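Local coordinates for protein enolase-phosphatase E1 (Saccharomyces cerevisiae, PDB 2G80) that probably catalyses the enolisation and then the dephosphorylation of 2,3-diketo-5-methylthiopentyl-1-phosphate in methionine salvage, using one magnesium ion per subunit, at residues L36-T41 with K149-L154; P54-K59 with A90-L95; Q62-D67 with N75-F80; A128-F133 with A230-N235. All coordinates share one frame; numbering follows the deposited sequence.

Contact 1: L36-T41 with K149-L154. With MG (magnesium ion), chain E.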
# COMPACT_ATOMS: atom_id res chain seq x y z
N LEU A 36 -10.68 -0.91 -0.58
CA LEU A 36 -9.95 0.24 -0.03
C LEU A 36 -8.62 0.47 -0.69
O LEU A 36 -7.83 -0.46 -0.85
CB LEU A 36 -9.70 0.04 1.46
CG LEU A 36 -10.91 -0.23 2.37
CD1 LEU A 36 -10.40 -0.45 3.81
CD2 LEU A 36 -11.88 0.89 2.33
N ASP A 37 -8.39 1.71 -1.09
CA ASP A 37 -7.08 2.20 -1.46
C ASP A 37 -6.27 2.30 -0.13
O ASP A 37 -6.89 2.37 0.96
CB ASP A 37 -7.20 3.58 -2.09
CG ASP A 37 -5.86 4.22 -2.38
OD1 ASP A 37 -4.94 3.51 -2.87
OD2 ASP A 37 -5.73 5.43 -2.09
N ILE A 38 -4.93 2.29 -0.21
CA ILE A 38 -4.08 2.44 0.99
C ILE A 38 -3.68 3.89 1.26
O ILE A 38 -4.16 4.50 2.23
CB ILE A 38 -2.79 1.55 0.96
CG1 ILE A 38 -3.20 0.07 0.97
CG2 ILE A 38 -1.88 1.84 2.23
CD1 ILE A 38 -2.10 -0.93 0.82
N GLU A 39 -2.83 4.43 0.39
CA GLU A 39 -2.14 5.71 0.62
C GLU A 39 -3.07 6.88 0.48
O GLU A 39 -3.69 7.02 -0.54
CB GLU A 39 -0.91 5.85 -0.30
CG GLU A 39 0.09 4.64 -0.26
CD GLU A 39 -0.17 3.47 -1.29
OE1 GLU A 39 -1.33 3.22 -1.74
OE2 GLU A 39 0.84 2.80 -1.64
N GLY A 40 -3.18 7.73 1.50
CA GLY A 40 -4.15 8.85 1.49
C GLY A 40 -5.58 8.43 1.81
O GLY A 40 -6.49 9.27 1.85
N THR A 41 -5.80 7.13 2.06
CA THR A 41 -7.12 6.58 2.34
C THR A 41 -7.15 5.93 3.75
O THR A 41 -7.93 6.35 4.57
CB THR A 41 -7.51 5.62 1.22
OG1 THR A 41 -7.50 6.35 -0.01
CG2 THR A 41 -8.90 5.05 1.43
N LYS A 149 2.35 -8.80 -1.37
CA LYS A 149 3.31 -9.16 -0.30
C LYS A 149 3.63 -7.94 0.55
O LYS A 149 3.63 -8.02 1.78
CB LYS A 149 4.57 -9.79 -0.94
CG LYS A 149 5.58 -10.43 0.02
CD LYS A 149 6.58 -11.32 -0.78
CE LYS A 149 7.59 -12.05 0.12
NZ LYS A 149 8.57 -12.81 -0.73
N ALA A 150 3.84 -6.79 -0.09
CA ALA A 150 4.09 -5.53 0.60
C ALA A 150 2.89 -5.03 1.41
O ALA A 150 3.05 -4.44 2.49
CB ALA A 150 4.52 -4.46 -0.41
N GLN A 151 1.69 -5.23 0.87
CA GLN A 151 0.45 -4.86 1.57
C GLN A 151 0.28 -5.72 2.82
O GLN A 151 0.03 -5.20 3.90
CB GLN A 151 -0.76 -5.08 0.65
CG GLN A 151 -0.81 -4.18 -0.59
CD GLN A 151 -1.96 -4.54 -1.53
OE1 GLN A 151 -3.03 -4.97 -1.08
NE2 GLN A 151 -1.76 -4.32 -2.82
N LYS A 152 0.41 -7.04 2.66
CA LYS A 152 0.31 -7.99 3.77
C LYS A 152 1.29 -7.69 4.92
O LYS A 152 0.94 -7.79 6.10
CB LYS A 152 0.52 -9.42 3.29
CG LYS A 152 -0.60 -10.01 2.51
CD LYS A 152 -0.24 -11.44 2.08
CE LYS A 152 -1.33 -12.08 1.17
NZ LYS A 152 -1.01 -13.48 0.77
N LEU A 153 2.51 -7.34 4.53
CA LEU A 153 3.56 -6.92 5.44
C LEU A 153 3.15 -5.63 6.16
O LEU A 153 3.24 -5.54 7.40
CB LEU A 153 4.86 -6.75 4.64
CG LEU A 153 6.15 -6.58 5.42
CD1 LEU A 153 6.45 -7.86 6.22
CD2 LEU A 153 7.25 -6.19 4.42
N LEU A 154 2.65 -4.63 5.42
CA LEU A 154 2.14 -3.36 6.04
C LEU A 154 1.03 -3.60 7.07
O LEU A 154 1.07 -3.05 8.18
CB LEU A 154 1.62 -2.41 4.96
CG LEU A 154 1.21 -0.98 5.36
CD1 LEU A 154 1.45 0.03 4.21
CD2 LEU A 154 -0.23 -0.83 5.92
MG MG E . -4.23 6.89 -2.62
O HOH W 1 -2.95 5.43 -3.04
O HOH W 2 -4.96 6.58 -4.53
O HOH W 3 -3.00 8.36 -3.07
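I38 and Q151 meet through their aliphatic parts: CD1 of the isoleucine lies 3.8 Å from CG of the glutamine, the two side chains crossing obliquely. With CG1 set beside the backbone N (chi1 -63°) and the chain extended beyond it, I38 sends CD1 to Q151, while its CG2 branch faces CD1 of L154 at 4.3 Å. The polar end of Q151 is used elsewhere, NE2 bonding to the carbonyl oxygens of G146 and F179.

I38 sits between two magnesium ligands in a loop that carries the D-x-E form of HAD motif I. D37 turns its CG anti to the backbone N (chi1 175°), and OD2 binds the magnesium at 2.2 Å; E39 binds it through its main-chain O at 2.1 Å, with D212 and three waters as further ligands. One of these waters lies within hydrogen-bonding reach of both D37 OD1 and E39 OE1. T41 OG1 donates to D37 OD2 on its anti side, a second-shell bond of 2.9 Å. Strand 140-143 presents I142 to both I38 and Q151, while helix 103-118 offers Y117 to L154 and strand 177-179 packs Y178 against Q151.

Contact 2: P54-K59 with A90-L95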
# COMPACT_ATOMS: atom_id res chain seq x y z
N PRO A 54 13.40 6.60 3.21
CA PRO A 54 14.61 6.91 4.02
C PRO A 54 15.13 5.73 4.84
O PRO A 54 16.33 5.54 4.93
CB PRO A 54 14.14 8.04 4.94
CG PRO A 54 13.05 8.67 4.19
CD PRO A 54 12.32 7.56 3.52
N TYR A 55 14.22 4.96 5.43
CA TYR A 55 14.60 3.75 6.15
C TYR A 55 15.40 2.81 5.22
O TYR A 55 16.49 2.30 5.59
CB TYR A 55 13.35 3.03 6.78
CG TYR A 55 13.74 1.79 7.51
CD1 TYR A 55 14.15 1.85 8.85
CD2 TYR A 55 13.86 0.56 6.83
CE1 TYR A 55 14.60 0.66 9.53
CE2 TYR A 55 14.32 -0.60 7.48
CZ TYR A 55 14.68 -0.55 8.83
OH TYR A 55 15.14 -1.70 9.48
N PHE A 56 14.85 2.56 4.04
CA PHE A 56 15.49 1.71 3.03
C PHE A 56 16.83 2.27 2.51
O PHE A 56 17.83 1.52 2.47
CB PHE A 56 14.51 1.43 1.88
CG PHE A 56 15.14 0.74 0.72
CD1 PHE A 56 15.39 -0.63 0.78
CD2 PHE A 56 15.51 1.45 -0.43
CE1 PHE A 56 15.97 -1.28 -0.29
CE2 PHE A 56 16.10 0.80 -1.51
CZ PHE A 56 16.34 -0.58 -1.43
N THR A 57 16.85 3.55 2.12
CA THR A 57 18.08 4.19 1.61
C THR A 57 19.19 4.28 2.67
O THR A 57 20.38 4.17 2.31
CB THR A 57 17.83 5.57 0.93
OG1 THR A 57 17.29 6.50 1.86
CG2 THR A 57 16.88 5.43 -0.26
N ASN A 58 18.84 4.45 3.95
CA ASN A 58 19.84 4.41 5.04
C ASN A 58 20.44 3.00 5.20
O ASN A 58 21.60 2.87 5.58
CB ASN A 58 19.27 4.87 6.39
CG ASN A 58 18.79 6.35 6.39
OD1 ASN A 58 19.12 7.16 5.50
ND2 ASN A 58 17.94 6.69 7.38
N LYS A 59 19.67 1.95 4.92
CA LYS A 59 20.17 0.54 5.00
C LYS A 59 20.98 0.04 3.77
O LYS A 59 21.78 -0.87 3.91
CB LYS A 59 19.00 -0.44 5.23
CG LYS A 59 18.32 -0.38 6.59
CD LYS A 59 19.24 -0.87 7.72
CE LYS A 59 18.52 -0.95 9.07
NZ LYS A 59 18.02 0.36 9.54
N ALA A 90 25.11 3.25 -5.92
CA ALA A 90 24.63 4.46 -6.61
C ALA A 90 23.36 4.23 -7.47
O ALA A 90 22.44 5.06 -7.45
CB ALA A 90 25.76 5.07 -7.47
N HIS A 91 23.32 3.11 -8.19
CA HIS A 91 22.15 2.73 -9.03
C HIS A 91 20.86 2.53 -8.21
O HIS A 91 19.82 3.03 -8.59
CB HIS A 91 22.46 1.47 -9.84
CG HIS A 91 21.34 0.99 -10.72
ND1 HIS A 91 21.05 1.56 -11.94
CD2 HIS A 91 20.48 -0.05 -10.58
CE1 HIS A 91 20.04 0.91 -12.50
NE2 HIS A 91 19.68 -0.08 -11.69
N ILE A 92 20.96 1.81 -7.09
CA ILE A 92 19.79 1.54 -6.20
C ILE A 92 19.24 2.85 -5.66
O ILE A 92 18.04 3.07 -5.70
CB ILE A 92 20.16 0.57 -5.04
CG1 ILE A 92 20.42 -0.84 -5.61
CG2 ILE A 92 19.05 0.51 -3.95
CD1 ILE A 92 21.16 -1.79 -4.62
N LEU A 93 20.14 3.72 -5.19
CA LEU A 93 19.74 5.04 -4.65
C LEU A 93 19.15 5.94 -5.73
O LEU A 93 18.27 6.72 -5.43
CB LEU A 93 20.91 5.73 -3.98
CG LEU A 93 21.45 4.97 -2.78
CD1 LEU A 93 22.81 5.54 -2.37
CD2 LEU A 93 20.47 4.98 -1.65
N GLU A 94 19.63 5.81 -6.98
CA GLU A 94 19.10 6.54 -8.13
C GLU A 94 17.68 6.09 -8.43
O GLU A 94 16.82 6.93 -8.69
CB GLU A 94 19.97 6.34 -9.37
CG GLU A 94 19.48 7.01 -10.64
CD GLU A 94 20.39 6.78 -11.86
OE1 GLU A 94 21.42 6.06 -11.76
OE2 GLU A 94 20.04 7.32 -12.93
N LEU A 95 17.44 4.77 -8.43
CA LEU A 95 16.09 4.24 -8.70
C LEU A 95 15.03 4.77 -7.69
O LEU A 95 13.91 5.06 -8.09
CB LEU A 95 16.06 2.70 -8.70
CG LEU A 95 16.88 1.91 -9.75
CD1 LEU A 95 16.85 0.44 -9.37
CD2 LEU A 95 16.38 2.08 -11.15
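F56 and T57 of helix 46-65 pack against I92 and L93 of helix 85-97 within the all-helical cap that this HAD phosphatase inserts after its first core strand, consistent with a C1-type cap. The contact is a pairing of neighbours: F56 meets I92, T57 meets L93, and no hydrogen bond joins the two segments.

The phenylalanine and the isoleucine cross at about a right angle. F56 carries CG anti to the backbone N (chi1 172°), a setting that brings the far end of its ring to the other helix, where CE2 lies 3.8 Å from I92 CG2. That methyl also touches CZ, approaching the ring obliquely. L108, Q109 and W113 of helix 103-118 and V96 of helix 85-97 surround the same ring, while I92 reaches back to V60 and V64 of helix 46-65, making this the more buried half of the interface.

T57 and L93 form the more open half. The threonine hydroxyl points back along its own helix, with the carbonyl oxygens of F53 and P54 nearby, both at best weak partners. Its carbon atoms are thereby presented to the leucine, which comes across at a slant with a single methyl. Small side-chain bulk at T57 goes with a close backbone approach, the CA atoms of T57 and L93 being 6.5 Å apart. L93 CD2 rests 3.7 Å from T57 CB and 3.9 Å from T57 CG2.

Contact 3: Q62-D67 with N75-F80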
# COMPACT_ATOMS: atom_id res chain seq x y z
N GLN A 62 25.30 -0.53 3.71
CA GLN A 62 25.75 -1.68 4.50
C GLN A 62 25.50 -3.01 3.79
O GLN A 62 26.40 -3.83 3.69
CB GLN A 62 25.05 -1.69 5.87
CG GLN A 62 25.48 -2.84 6.78
N LEU A 63 24.28 -3.20 3.27
CA LEU A 63 23.94 -4.45 2.57
C LEU A 63 24.70 -4.65 1.29
O LEU A 63 25.03 -5.80 0.98
CB LEU A 63 22.45 -4.54 2.23
CG LEU A 63 21.45 -4.68 3.36
CD1 LEU A 63 20.06 -4.66 2.73
CD2 LEU A 63 21.65 -5.95 4.19
N VAL A 64 24.93 -3.57 0.54
CA VAL A 64 25.72 -3.65 -0.71
C VAL A 64 27.21 -3.88 -0.42
O VAL A 64 27.80 -4.79 -1.02
CB VAL A 64 25.53 -2.42 -1.64
CG1 VAL A 64 26.46 -2.46 -2.88
CG2 VAL A 64 24.09 -2.34 -2.10
N GLN A 65 27.79 -3.07 0.46
CA GLN A 65 29.23 -3.15 0.84
C GLN A 65 29.66 -4.49 1.47
O GLN A 65 30.80 -4.90 1.28
CB GLN A 65 29.66 -1.96 1.73
CG GLN A 65 29.64 -0.55 1.03
CD GLN A 65 29.74 0.68 2.00
OE1 GLN A 65 30.30 0.60 3.10
NE2 GLN A 65 29.19 1.81 1.56
N GLN A 66 28.75 -5.17 2.18
CA GLN A 66 28.99 -6.51 2.75
C GLN A 66 28.65 -7.50 1.64
O GLN A 66 27.48 -7.68 1.32
CB GLN A 66 28.14 -6.75 4.00
N ASP A 67 29.65 -8.15 1.05
CA ASP A 67 29.42 -8.99 -0.13
C ASP A 67 29.49 -10.50 -0.09
O ASP A 67 30.19 -11.09 -0.93
N ASN A 75 21.25 -13.00 -3.69
CA ASN A 75 20.48 -13.45 -4.84
C ASN A 75 19.61 -12.33 -5.40
O ASN A 75 19.51 -12.18 -6.62
CB ASN A 75 19.60 -14.64 -4.46
CG ASN A 75 20.42 -15.85 -3.98
OD1 ASN A 75 21.62 -15.98 -4.28
ND2 ASN A 75 19.78 -16.73 -3.20
N ILE A 76 19.04 -11.51 -4.52
CA ILE A 76 18.26 -10.33 -4.95
C ILE A 76 19.22 -9.33 -5.61
O ILE A 76 18.97 -8.91 -6.73
CB ILE A 76 17.47 -9.65 -3.79
CG1 ILE A 76 16.45 -10.64 -3.18
CG2 ILE A 76 16.73 -8.38 -4.31
CD1 ILE A 76 15.86 -10.24 -1.87
N LEU A 77 20.32 -9.00 -4.93
CA LEU A 77 21.29 -8.03 -5.43
C LEU A 77 21.91 -8.36 -6.77
O LEU A 77 22.12 -7.45 -7.57
CB LEU A 77 22.37 -7.74 -4.38
CG LEU A 77 21.92 -6.92 -3.17
CD1 LEU A 77 23.02 -6.91 -2.13
CD2 LEU A 77 21.54 -5.48 -3.52
N SER A 78 22.17 -9.65 -7.03
CA SER A 78 22.73 -10.11 -8.29
C SER A 78 21.81 -9.85 -9.49
O SER A 78 22.30 -9.64 -10.59
CB SER A 78 23.11 -11.60 -8.23
OG SER A 78 21.92 -12.39 -8.05
N GLN A 79 20.49 -9.82 -9.27
CA GLN A 79 19.52 -9.53 -10.35
C GLN A 79 19.48 -8.09 -10.87
O GLN A 79 18.69 -7.79 -11.77
CB GLN A 79 18.13 -10.04 -9.97
CG GLN A 79 18.13 -11.57 -9.84
CD GLN A 79 16.74 -12.18 -9.94
OE1 GLN A 79 15.80 -11.71 -9.31
NE2 GLN A 79 16.62 -13.24 -10.73
N PHE A 80 20.27 -7.19 -10.29
CA PHE A 80 20.49 -5.85 -10.86
C PHE A 80 21.51 -5.94 -12.00
O PHE A 80 21.53 -5.05 -12.85
CB PHE A 80 20.97 -4.83 -9.83
CG PHE A 80 19.93 -4.43 -8.86
CD1 PHE A 80 18.87 -3.60 -9.28
CD2 PHE A 80 19.98 -4.85 -7.53
CE1 PHE A 80 17.88 -3.19 -8.38
CE2 PHE A 80 19.02 -4.44 -6.63
CZ PHE A 80 17.95 -3.60 -7.05
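L63 meets L77 mainly through its backbone: the carbonyl O of L63 lies 3.9 Å from CD1 of L77, a van der Waals contact between an oxygen and a methyl. The L63 side chain is directed toward the partner segment too, yet its nearest atom, CB, stays 5.0 Å from L77 CD1, and it packs on V112 of helix 103-118. V64 follows with a purely apolar touch, its CG2 standing 4.3 Å from CD2 of L77. One leucine thus spreads its two methyls over consecutive residues, a placement to which the torsion keeping its CG beside the backbone N (chi1 -72°) contributes.

Q65 turns to helix 85-97, NE2 bonding to Q89 OE1 and the main-chain O accepting from K85 NZ. At Q66 the backbone leaves helical angles, although its N still reaches Q62 O at 3.1 Å, and the chain moves on through D67 toward helix 72-78. L77 also touches I92 and L108, which places it where three other cap helices come together. With no hydrogen bond or salt bridge across it and little area buried, this small contact between consecutive helices depends on shape and the exclusion of water, and gives little directional preference.

Contact 4: A128-F133 with A230-N235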
# COMPACT_ATOMS: atom_id res chain seq x y z
N ALA A 128 -6.85 5.51 13.12
CA ALA A 128 -7.64 4.75 14.11
C ALA A 128 -9.04 4.31 13.59
O ALA A 128 -9.43 3.16 13.73
CB ALA A 128 -7.74 5.52 15.37
N ASP A 129 -9.75 5.22 12.94
CA ASP A 129 -11.06 4.92 12.37
C ASP A 129 -11.01 3.89 11.20
O ASP A 129 -11.99 3.21 10.94
CB ASP A 129 -11.75 6.21 11.90
CG ASP A 129 -11.04 6.85 10.72
OD1 ASP A 129 -9.93 7.36 10.94
OD2 ASP A 129 -11.59 6.81 9.59
N ALA A 130 -9.88 3.83 10.49
CA ALA A 130 -9.72 2.83 9.40
C ALA A 130 -9.48 1.45 10.01
O ALA A 130 -9.90 0.45 9.43
CB ALA A 130 -8.59 3.23 8.44
N ILE A 131 -8.77 1.40 11.15
CA ILE A 131 -8.56 0.16 11.91
C ILE A 131 -9.90 -0.41 12.36
O ILE A 131 -10.14 -1.60 12.20
CB ILE A 131 -7.60 0.35 13.17
CG1 ILE A 131 -6.16 0.62 12.71
CG2 ILE A 131 -7.58 -0.88 14.06
CD1 ILE A 131 -5.23 1.09 13.85
N ASP A 132 -10.73 0.43 12.96
CA ASP A 132 -12.07 0.03 13.46
C ASP A 132 -12.98 -0.43 12.33
O ASP A 132 -13.73 -1.39 12.51
CB ASP A 132 -12.76 1.21 14.17
CG ASP A 132 -12.08 1.64 15.46
OD1 ASP A 132 -11.22 0.91 16.03
OD2 ASP A 132 -12.43 2.75 15.91
N PHE A 133 -12.93 0.28 11.20
CA PHE A 133 -13.70 -0.03 9.99
C PHE A 133 -13.36 -1.43 9.47
O PHE A 133 -14.25 -2.23 9.22
CB PHE A 133 -13.40 1.04 8.94
CG PHE A 133 -14.08 0.82 7.62
CD1 PHE A 133 -13.45 0.07 6.61
CD2 PHE A 133 -15.34 1.38 7.36
CE1 PHE A 133 -14.05 -0.11 5.37
CE2 PHE A 133 -15.96 1.19 6.13
CZ PHE A 133 -15.31 0.47 5.13
N ALA A 230 -11.94 9.75 -0.29
CA ALA A 230 -11.31 9.85 1.02
C ALA A 230 -10.52 11.16 1.10
O ALA A 230 -9.77 11.51 0.17
CB ALA A 230 -10.40 8.63 1.30
N SER A 231 -10.72 11.90 2.20
CA SER A 231 -10.01 13.13 2.47
C SER A 231 -9.32 13.00 3.82
O SER A 231 -9.98 12.75 4.81
CB SER A 231 -10.98 14.31 2.49
OG SER A 231 -10.25 15.50 2.41
N ARG A 232 -8.00 13.13 3.83
CA ARG A 232 -7.20 12.99 5.03
C ARG A 232 -6.19 14.13 5.07
O ARG A 232 -5.80 14.63 3.98
CB ARG A 232 -6.38 11.68 4.99
CG ARG A 232 -7.16 10.39 4.91
CD ARG A 232 -7.99 10.19 6.16
NE ARG A 232 -8.58 8.86 6.20
CZ ARG A 232 -9.17 8.33 7.28
NH1 ARG A 232 -9.27 9.02 8.40
NH2 ARG A 232 -9.63 7.09 7.23
N PRO A 233 -5.72 14.52 6.29
CA PRO A 233 -4.67 15.57 6.41
C PRO A 233 -3.43 15.19 5.60
O PRO A 233 -2.99 14.04 5.64
CB PRO A 233 -4.34 15.59 7.91
CG PRO A 233 -5.54 15.01 8.58
CD PRO A 233 -6.12 14.01 7.62
N GLY A 234 -2.93 16.13 4.81
CA GLY A 234 -1.78 15.88 3.93
C GLY A 234 -2.12 15.46 2.51
O GLY A 234 -1.20 15.36 1.70
N ASN A 235 -3.39 15.14 2.20
CA ASN A 235 -3.80 14.81 0.80
C ASN A 235 -3.88 16.11 -0.02
O ASN A 235 -3.99 17.20 0.53
CB ASN A 235 -5.19 14.14 0.71
CG ASN A 235 -5.23 12.72 1.24
OD1 ASN A 235 -4.27 12.19 1.79
ND2 ASN A 235 -6.38 12.10 1.08
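D129 and R232 form an end-on, two-nitrogen salt bridge. NH1 of the arginine donates to OD1 of the aspartate at 3.1 Å and 158°, using the syn lone pair, and NH2 donates to OD2, also at 3.1 Å but less straight, at 149°. A third, weak bond runs from NH1 to OD2. Carboxylate and guanidinium are not coplanar; their planes lie 50° apart, although D129 CG stays in the guanidinium plane at its edge. OD2 has a further donor in the backbone N of F250.

R232 has partners beyond D129: NE donates to the carbonyl O of T41, and the rings of Y127 and F250 make cation-pi contacts with the guanidinium. In the Rossmann-like HAD core the pair links the start of helix 128-136 to the loop following strand 226-230, the arginine side chain passing about 9 Å from the magnesium at nearest atoms. An alanine in place of D129 is likely to leave the buried guanidinium of R232 without its countercharge and F250 N without this acceptor. On the loop side, R232 O accepts from N235 N at 3.0 Å, closing a type II turn that has G234 at positive phi, and N235 ND2 donates to the carbonyl O of G40 in the magnesium-binding loop.

Overall arrangement
From the N terminus, the chain leaves strand 33-36 through the magnesium loop that opens contact 1, then enters helix 46-65, which supplies the first segments of contacts 2 and 3. Contact 3 closes first, at helix 72-78; contact 2 closes round it at helix 85-97. Both lie within the larger loop that contact 1 completes at helix 148-156. The two cap contacts touch through I92, which meets V64, L77 and F80. Contact 4 opens at helix 128-136, before contact 1 has closed, and ends after strand 226-230, so these two cross. They also touch, the 230-235 loop bonding to 36-41, while contacts 3 and 4 lie on opposite sides of the chain's centre.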